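Local coordinates for protein alginate lyase, family PL7 (Zobellia galactanivorans, PDB 4BE3) that probably cleaves alginate by a lyase reaction, acting from the chain ends as an exolytic enzyme of polysaccharide lyase family 7, at residues N247-A250 / G251-Q254; I227-Q230 / I231-L234; N220-K223 / K224-P228. All coordinates share one frame; numbering follows the deposited sequence.

Contact 1 of 3, residues N247-A250 / G251-Q254; sequences NAYA and GEIQ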
loop_
_atom_site.group_PDB
_atom_site.type_symbol
_atom_site.label_atom_id
_atom_site.label_comp_id
_atom_site.label_asym_id
_atom_site.label_seq_id
_atom_site.Cartn_x
_atom_site.Cartn_y
_atom_site.Cartn_z
ATOM N N ASN A 247 -20.431 6.062 -3.175
ATOM C CA ASN A 247 -19.170 5.340 -3.500
ATOM C C ASN A 247 -18.557 4.665 -2.308
ATOM O O ASN A 247 -17.340 4.275 -2.315
ATOM C CB ASN A 247 -18.141 6.256 -4.120
ATOM C CG ASN A 247 -18.638 6.829 -5.480
ATOM O OD1 ASN A 247 -18.492 8.015 -5.695
ATOM N ND2 ASN A 247 -19.279 5.992 -6.353
ATOM N N ALA A 248 -19.413 4.470 -1.279
ATOM C CA ALA A 248 -18.994 3.715 -0.090
ATOM C C ALA A 248 -17.591 4.135 0.395
ATOM O O ALA A 248 -17.389 5.266 0.870
ATOM C CB ALA A 248 -19.067 2.174 -0.336
ATOM N N TYR A 249 -16.621 3.194 0.437
ATOM C CA TYR A 249 -15.351 3.549 1.060
ATOM C C TYR A 249 -14.310 3.864 -0.108
ATOM O O TYR A 249 -13.121 3.783 0.163
ATOM C CB TYR A 249 -14.821 2.324 1.810
ATOM C CG TYR A 249 -15.590 2.175 3.152
ATOM C CD1 TYR A 249 -15.189 2.967 4.250
ATOM C CD2 TYR A 249 -16.734 1.389 3.265
ATOM C CE1 TYR A 249 -15.809 2.872 5.474
ATOM C CE2 TYR A 249 -17.367 1.269 4.529
ATOM C CZ TYR A 249 -16.910 1.987 5.567
ATOM O OH TYR A 249 -17.493 1.961 6.816
ATOM N N ALA A 250 -14.801 3.978 -1.370
ATOM C CA ALA A 250 -13.798 4.364 -2.501
ATOM C C ALA A 250 -12.854 5.491 -2.044
ATOM O O ALA A 250 -13.327 6.508 -1.475
ATOM C CB ALA A 250 -14.575 4.779 -3.709
ATOM N N GLY A 251 -11.520 5.252 -2.135
ATOM C CA GLY A 251 -10.539 6.284 -1.896
ATOM C C GLY A 251 -10.336 6.627 -0.431
ATOM O O GLY A 251 -9.615 7.556 -0.067
ATOM N N GLU A 252 -11.004 5.908 0.451
ATOM C CA GLU A 252 -10.873 6.211 1.899
ATOM C C GLU A 252 -9.756 5.380 2.497
ATOM O O GLU A 252 -9.738 4.070 2.436
ATOM C CB GLU A 252 -12.225 5.941 2.694
ATOM C CG GLU A 252 -12.176 6.881 3.914
ATOM C CD GLU A 252 -13.495 6.988 4.549
ATOM O OE1 GLU A 252 -13.797 6.022 5.379
ATOM O OE2 GLU A 252 -14.259 7.923 4.207
ATOM N N ILE A 253 -8.823 6.056 3.178
ATOM C CA ILE A 253 -7.653 5.294 3.657
ATOM C C ILE A 253 -8.025 4.382 4.831
ATOM O O ILE A 253 -8.735 4.797 5.735
ATOM C CB ILE A 253 -6.567 6.240 4.124
ATOM C CG1 ILE A 253 -5.994 6.988 2.798
ATOM C CG2 ILE A 253 -5.377 5.539 4.788
ATOM C CD1 ILE A 253 -5.249 8.309 3.142
ATOM N N GLN A 254 -7.528 3.154 4.769
ATOM C CA GLN A 254 -7.805 2.166 5.870
ATOM C C GLN A 254 -6.723 1.219 6.121
ATOM O O GLN A 254 -5.622 1.347 5.506
ATOM C CB GLN A 254 -8.915 1.376 5.504
ATOM C CG GLN A 254 -8.874 0.738 4.245
ATOM C CD GLN A 254 -10.350 0.944 3.889
ATOM O OE1 GLN A 254 -11.108 2.026 4.279
ATOM N NE2 GLN A 254 -10.852 -0.134 3.360
#
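Tyr249 O accepts the backbone N-H of Glu252, with Glu252 N 3.0 Å from Tyr249 O. This bond closes a type II beta turn over Tyr249 to Glu252. Gly251 takes the third position of the turn with a positive phi of 76°, and its own N is bonded to the side chain of Glu77. A type II' turn from Asn247 to Ala250 runs straight into it, closed by Ala250 N on Asn247 O at 2.7 Å. The two turns share Tyr249 and Ala250.

The side chains of Tyr249 and Glu252 meet beside the closing bond. Glu252 has CG anti to its backbone N (chi1 -154°), and the chain runs on extended. This brings Glu252 OE1 to the edge of the tyrosine ring, near its plane, 3.5 Å from Tyr249 CD1 and 3.7 Å from Tyr249 CE1. The ring and the carboxylate are turned almost square to each other, their planes 89° apart. Closer to the backbone, Glu252 CB lies 3.4 Å from Tyr249 O.

Both polar ends have partners beyond the turn. Tyr249 OH is bonded to the backbone O of Glu141, and Glu252 OE1 to the hydroxyl of Ser112 at the end of strand 104-112. The double turn leads into strand 254-258 of the concanavalin-type fold. The buried Glu252 OE1 thus has a hydroxyl as hydrogen-bond partner, while the weakly positive hydrogens of the ring edge probably add a modest electrostatic attraction.

Contact 2 of 3, residues I227-Q230 / I231-L234; sequences IPQQ and IKTL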
loop_
_atom_site.group_PDB
_atom_site.type_symbol
_atom_site.label_atom_id
_atom_site.label_comp_id
_atom_site.label_asym_id
_atom_site.label_seq_id
_atom_site.Cartn_x
_atom_site.Cartn_y
_atom_site.Cartn_z
ATOM N N ILE A 227 -32.344 0.028 3.132
ATOM C CA ILE A 227 -31.860 -0.446 4.435
ATOM C C ILE A 227 -32.387 -1.842 4.706
ATOM O O ILE A 227 -33.611 -2.064 4.655
ATOM C CB ILE A 227 -32.300 0.550 5.517
ATOM C CG1 ILE A 227 -31.804 1.957 5.195
ATOM C CG2 ILE A 227 -32.007 0.021 6.961
ATOM C CD1 ILE A 227 -32.158 2.994 6.248
ATOM N N PRO A 228 -31.544 -2.814 4.993
ATOM C CA PRO A 228 -32.126 -4.150 5.241
ATOM C C PRO A 228 -33.141 -4.227 6.433
ATOM O O PRO A 228 -33.047 -3.522 7.429
ATOM C CB PRO A 228 -30.889 -5.003 5.601
ATOM C CG PRO A 228 -29.728 -4.314 4.948
ATOM C CD PRO A 228 -30.072 -2.823 5.022
ATOM N N GLN A 229 -34.091 -5.150 6.337
ATOM C CA GLN A 229 -34.947 -5.362 7.525
ATOM C C GLN A 229 -34.214 -5.663 8.787
ATOM O O GLN A 229 -34.691 -5.302 9.909
ATOM C CB GLN A 229 -35.950 -6.520 7.207
ATOM C CG GLN A 229 -37.200 -6.525 8.190
ATOM C CD GLN A 229 -38.177 -5.297 8.008
ATOM O OE1 GLN A 229 -38.166 -4.650 6.972
ATOM N NE2 GLN A 229 -39.002 -4.941 9.070
ATOM N N GLN A 230 -32.999 -6.303 8.718
ATOM C CA GLN A 230 -32.276 -6.584 9.899
ATOM C C GLN A 230 -31.972 -5.290 10.647
ATOM O O GLN A 230 -31.989 -5.336 11.891
ATOM C CB GLN A 230 -30.892 -7.256 9.548
ATOM C CG GLN A 230 -30.083 -7.528 10.860
ATOM C CD GLN A 230 -28.658 -8.024 10.473
ATOM O OE1 GLN A 230 -28.450 -9.263 10.014
ATOM N NE2 GLN A 230 -27.762 -7.092 10.458
ATOM N N ILE A 231 -31.688 -4.231 9.894
ATOM C CA ILE A 231 -31.281 -2.924 10.543
ATOM C C ILE A 231 -32.572 -2.339 11.207
ATOM O O ILE A 231 -32.569 -1.960 12.335
ATOM C CB ILE A 231 -30.838 -1.902 9.531
ATOM C CG1 ILE A 231 -29.603 -2.388 8.701
ATOM C CG2 ILE A 231 -30.591 -0.548 10.227
ATOM C CD1 ILE A 231 -28.663 -3.145 9.483
ATOM N N LYS A 232 -33.685 -2.387 10.470
ATOM C CA LYS A 232 -34.969 -1.764 11.035
ATOM C C LYS A 232 -35.252 -2.465 12.330
ATOM O O LYS A 232 -35.695 -1.814 13.345
ATOM C CB LYS A 232 -36.136 -2.053 10.098
ATOM C CG LYS A 232 -35.723 -1.623 8.702
ATOM C CD LYS A 232 -36.113 -0.242 8.210
ATOM C CE LYS A 232 -36.865 -0.457 6.871
ATOM N NZ LYS A 232 -37.805 0.679 6.484
ATOM N N THR A 233 -35.122 -3.814 12.355
ATOM C CA THR A 233 -35.408 -4.596 13.531
ATOM C C THR A 233 -34.352 -4.362 14.651
ATOM O O THR A 233 -34.713 -4.073 15.819
ATOM C CB THR A 233 -35.412 -6.114 13.183
ATOM O OG1 THR A 233 -36.565 -6.280 12.331
ATOM C CG2 THR A 233 -35.738 -6.975 14.522
ATOM N N LEU A 234 -33.088 -4.590 14.335
ATOM C CA LEU A 234 -32.131 -4.603 15.478
ATOM C C LEU A 234 -31.946 -3.138 16.030
ATOM O O LEU A 234 -31.710 -2.988 17.247
ATOM C CB LEU A 234 -30.828 -5.066 14.935
ATOM C CG LEU A 234 -29.736 -5.333 16.021
ATOM C CD1 LEU A 234 -30.392 -6.270 17.088
ATOM C CD2 LEU A 234 -28.584 -6.019 15.337
HETATM O O HOH W 1 -39.064 -6.019 11.515
#
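Ile227 CG2 presses on Ile231 CB at 3.4 Å, tighter than usual for two carbons. Ile227 reaches it with CG2 anti to the backbone N and CG1 anti to the carbonyl carbon (chi1 -56°). Ile227 CG2 also lies 3.6 Å from Ile231 CG2. The two isoleucine side chains cross at about a right angle. Ile231 CG1 has a second neighbour, Pro228 CD, at 3.7 Å. Here the side chains lie side by side and point the same way.

Pro228 is the N-cap residue of the short helix 229-234, a rare helix in a fold built mainly of antiparallel beta sheets. Pro228 O receives Ile231 N at 2.9 Å and, more weakly, Lys232 N. Further on come regular helical bonds, Thr233 N to Gln229 O and Leu234 N to Gln230 O. Leu234 CB also lies beside Gln230 O. The proline and Ile231 pack against Trp152 and Tyr154, so this side of the helix faces strand 153-157 and the loop before it.

The other side is exposed. Gln229 starts with CG anti to its backbone N (chi1 -161°), then bends at chi2, 68°. The bent chain crosses that of Thr233 at about a right angle. One water joins the two side chains, accepting from Gln229 NE2 at 2.7 Å and lying 2.6 Å from Thr233 OG1. Lys232 bends at chi2 and chi3. Lys232 CG lies 3.5 Å from Pro228 O, at the start of the helix, while the end of its chain leads away.

Contact 3 of 3, residues N220-K223 / K224-P228; sequences NFTK and KSDIP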
loop_
_atom_site.group_PDB
_atom_site.type_symbol
_atom_site.label_atom_id
_atom_site.label_comp_id
_atom_site.label_asym_id
_atom_site.label_seq_id
_atom_site.Cartn_x
_atom_site.Cartn_y
_atom_site.Cartn_z
ATOM N N ASN A 220 -24.602 -0.491 -1.770
ATOM C CA ASN A 220 -25.903 -1.099 -1.937
ATOM C C ASN A 220 -26.955 -0.362 -1.122
ATOM O O ASN A 220 -28.147 -0.805 -1.102
ATOM C CB ASN A 220 -25.891 -2.556 -1.305
ATOM C CG ASN A 220 -25.097 -3.609 -2.130
ATOM O OD1 ASN A 220 -25.036 -3.518 -3.383
ATOM N ND2 ASN A 220 -24.464 -4.642 -1.417
ATOM N N PHE A 221 -26.553 0.690 -0.393
ATOM C CA PHE A 221 -27.425 1.239 0.660
ATOM C C PHE A 221 -27.652 2.743 0.500
ATOM O O PHE A 221 -27.521 3.466 1.489
ATOM C CB PHE A 221 -26.833 0.898 2.094
ATOM C CG PHE A 221 -26.659 -0.575 2.311
ATOM C CD1 PHE A 221 -27.751 -1.482 2.132
ATOM C CD2 PHE A 221 -25.436 -1.093 2.671
ATOM C CE1 PHE A 221 -27.600 -2.854 2.355
ATOM C CE2 PHE A 221 -25.270 -2.484 2.937
ATOM C CZ PHE A 221 -26.326 -3.361 2.758
ATOM N N THR A 222 -27.986 3.196 -0.710
ATOM C CA THR A 222 -27.899 4.665 -0.980
ATOM C C THR A 222 -29.259 5.332 -0.710
ATOM O O THR A 222 -29.338 6.551 -0.746
ATOM C CB THR A 222 -27.434 4.949 -2.403
ATOM O OG1 THR A 222 -28.402 4.366 -3.286
ATOM C CG2 THR A 222 -26.116 4.172 -2.706
ATOM N N LYS A 223 -30.316 4.541 -0.426
ATOM C CA LYS A 223 -31.594 5.165 0.038
ATOM C C LYS A 223 -32.347 4.398 1.062
ATOM O O LYS A 223 -32.053 3.186 1.307
ATOM C CB LYS A 223 -32.505 5.481 -1.124
ATOM C CG LYS A 223 -32.449 4.543 -2.285
ATOM C CD LYS A 223 -32.099 5.425 -3.517
ATOM C CE LYS A 223 -32.787 4.937 -4.794
ATOM N NZ LYS A 223 -33.126 3.495 -4.503
ATOM N N LYS A 224 -33.352 5.056 1.656
ATOM C CA LYS A 224 -34.050 4.436 2.804
ATOM C C LYS A 224 -34.638 3.079 2.468
ATOM O O LYS A 224 -34.571 2.158 3.299
ATOM C CB LYS A 224 -35.115 5.348 3.375
ATOM C CG LYS A 224 -34.505 6.583 3.999
ATOM C CD LYS A 224 -34.286 6.401 5.495
ATOM C CE LYS A 224 -33.486 7.587 6.026
ATOM N NZ LYS A 224 -34.108 8.837 5.510
ATOM N N SER A 225 -35.123 2.913 1.234
ATOM C CA SER A 225 -35.762 1.665 0.816
ATOM C C SER A 225 -34.776 0.499 0.592
ATOM O O SER A 225 -35.167 -0.660 0.349
ATOM C CB SER A 225 -36.619 1.890 -0.408
ATOM O OG SER A 225 -35.848 2.552 -1.357
ATOM N N ASP A 226 -33.489 0.828 0.639
ATOM C CA ASP A 226 -32.428 -0.172 0.660
ATOM C C ASP A 226 -31.923 -0.604 2.047
ATOM O O ASP A 226 -31.165 -1.562 2.131
ATOM C CB ASP A 226 -31.181 0.356 -0.082
ATOM C CG ASP A 226 -31.403 0.561 -1.579
ATOM O OD1 ASP A 226 -31.986 -0.311 -2.237
ATOM O OD2 ASP A 226 -30.966 1.622 -2.085
ATOM N N ILE A 227 -32.344 0.028 3.132
ATOM C CA ILE A 227 -31.860 -0.446 4.435
ATOM C C ILE A 227 -32.387 -1.842 4.706
ATOM O O ILE A 227 -33.611 -2.064 4.655
ATOM C CB ILE A 227 -32.300 0.550 5.517
ATOM C CG1 ILE A 227 -31.804 1.957 5.195
ATOM C CG2 ILE A 227 -32.007 0.021 6.961
ATOM C CD1 ILE A 227 -32.158 2.994 6.248
ATOM N N PRO A 228 -31.544 -2.814 4.993
ATOM C CA PRO A 228 -32.126 -4.150 5.241
ATOM C C PRO A 228 -33.141 -4.227 6.433
ATOM O O PRO A 228 -33.047 -3.522 7.429
ATOM C CB PRO A 228 -30.889 -5.003 5.601
ATOM C CG PRO A 228 -29.728 -4.314 4.948
ATOM C CD PRO A 228 -30.072 -2.823 5.022
#
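Asp226 points back at the loop it follows, between Asn220 and Lys223. Asp226 CB meets two backbone oxygens, Lys223 O at 3.3 Å and Asn220 O at 3.4 Å. CG keeps near the same pair, and the first torsion sets it anti to the carbonyl carbon (chi1 -66°). OD1 lies on the Asn220 side, still near that carbonyl. OD2 turns to Lys223. Asp226 OD2 lies 3.3 Å from Lys223 CG and takes a weak hydrogen bond from Lys223 N at 3.4 Å. A long salt bridge joins Asp226 OD2 to Lys223 NZ at 3.7 Å, reached by a lysine chain bent at chi2, chi3 and chi4. Thr222 lies alongside the aspartate, pointing the same way; its buried backbone N has no partner in the model.

In the backbone, Asp226 N is bonded to Lys223 O at 2.8 Å. This bond opens the 3-10 segment 224-226.

On the inner side, Phe221 meets the backbone and the proline. Asp226 O lies at the edge of the ring, near its plane, with CD1 the closest ring atom. Pro228 CD reaches Phe221 CE1 at 3.6 Å, the two side chains crossing at about a right angle. Trp152 adds an edge-to-face contact with the phenylalanine.

The loop thus joins the region after strand 210-215 to the start of helix 229-234. One short backbone bond is backed by weak or long polar contacts at Asp226 OD2. The charge of the carboxylate is therefore probably only loosely neutralised by Lys223, while the ring and the proline pack inside.

How the contacts relate
Contacts 2 and 3 form one continuous piece of chain and share Ile227 and Pro228. Their centres are about 10 Å apart. Contact 3 is the approach to helix 229-234 and contact 2 is the helix itself. Both are partly buried, with an inner side packed on Trp152. Contact 1 comes later in the sequence, leads into strand 254-258 and is the more buried. It touches neither of the others; its nearest atoms are about 6 Å from contact 3 and about 13 Å from contact 2. The exposed sides of contacts 2 and 3 use a water or long charge contacts, whereas buried contact 1 gives its carboxylate a hydroxyl.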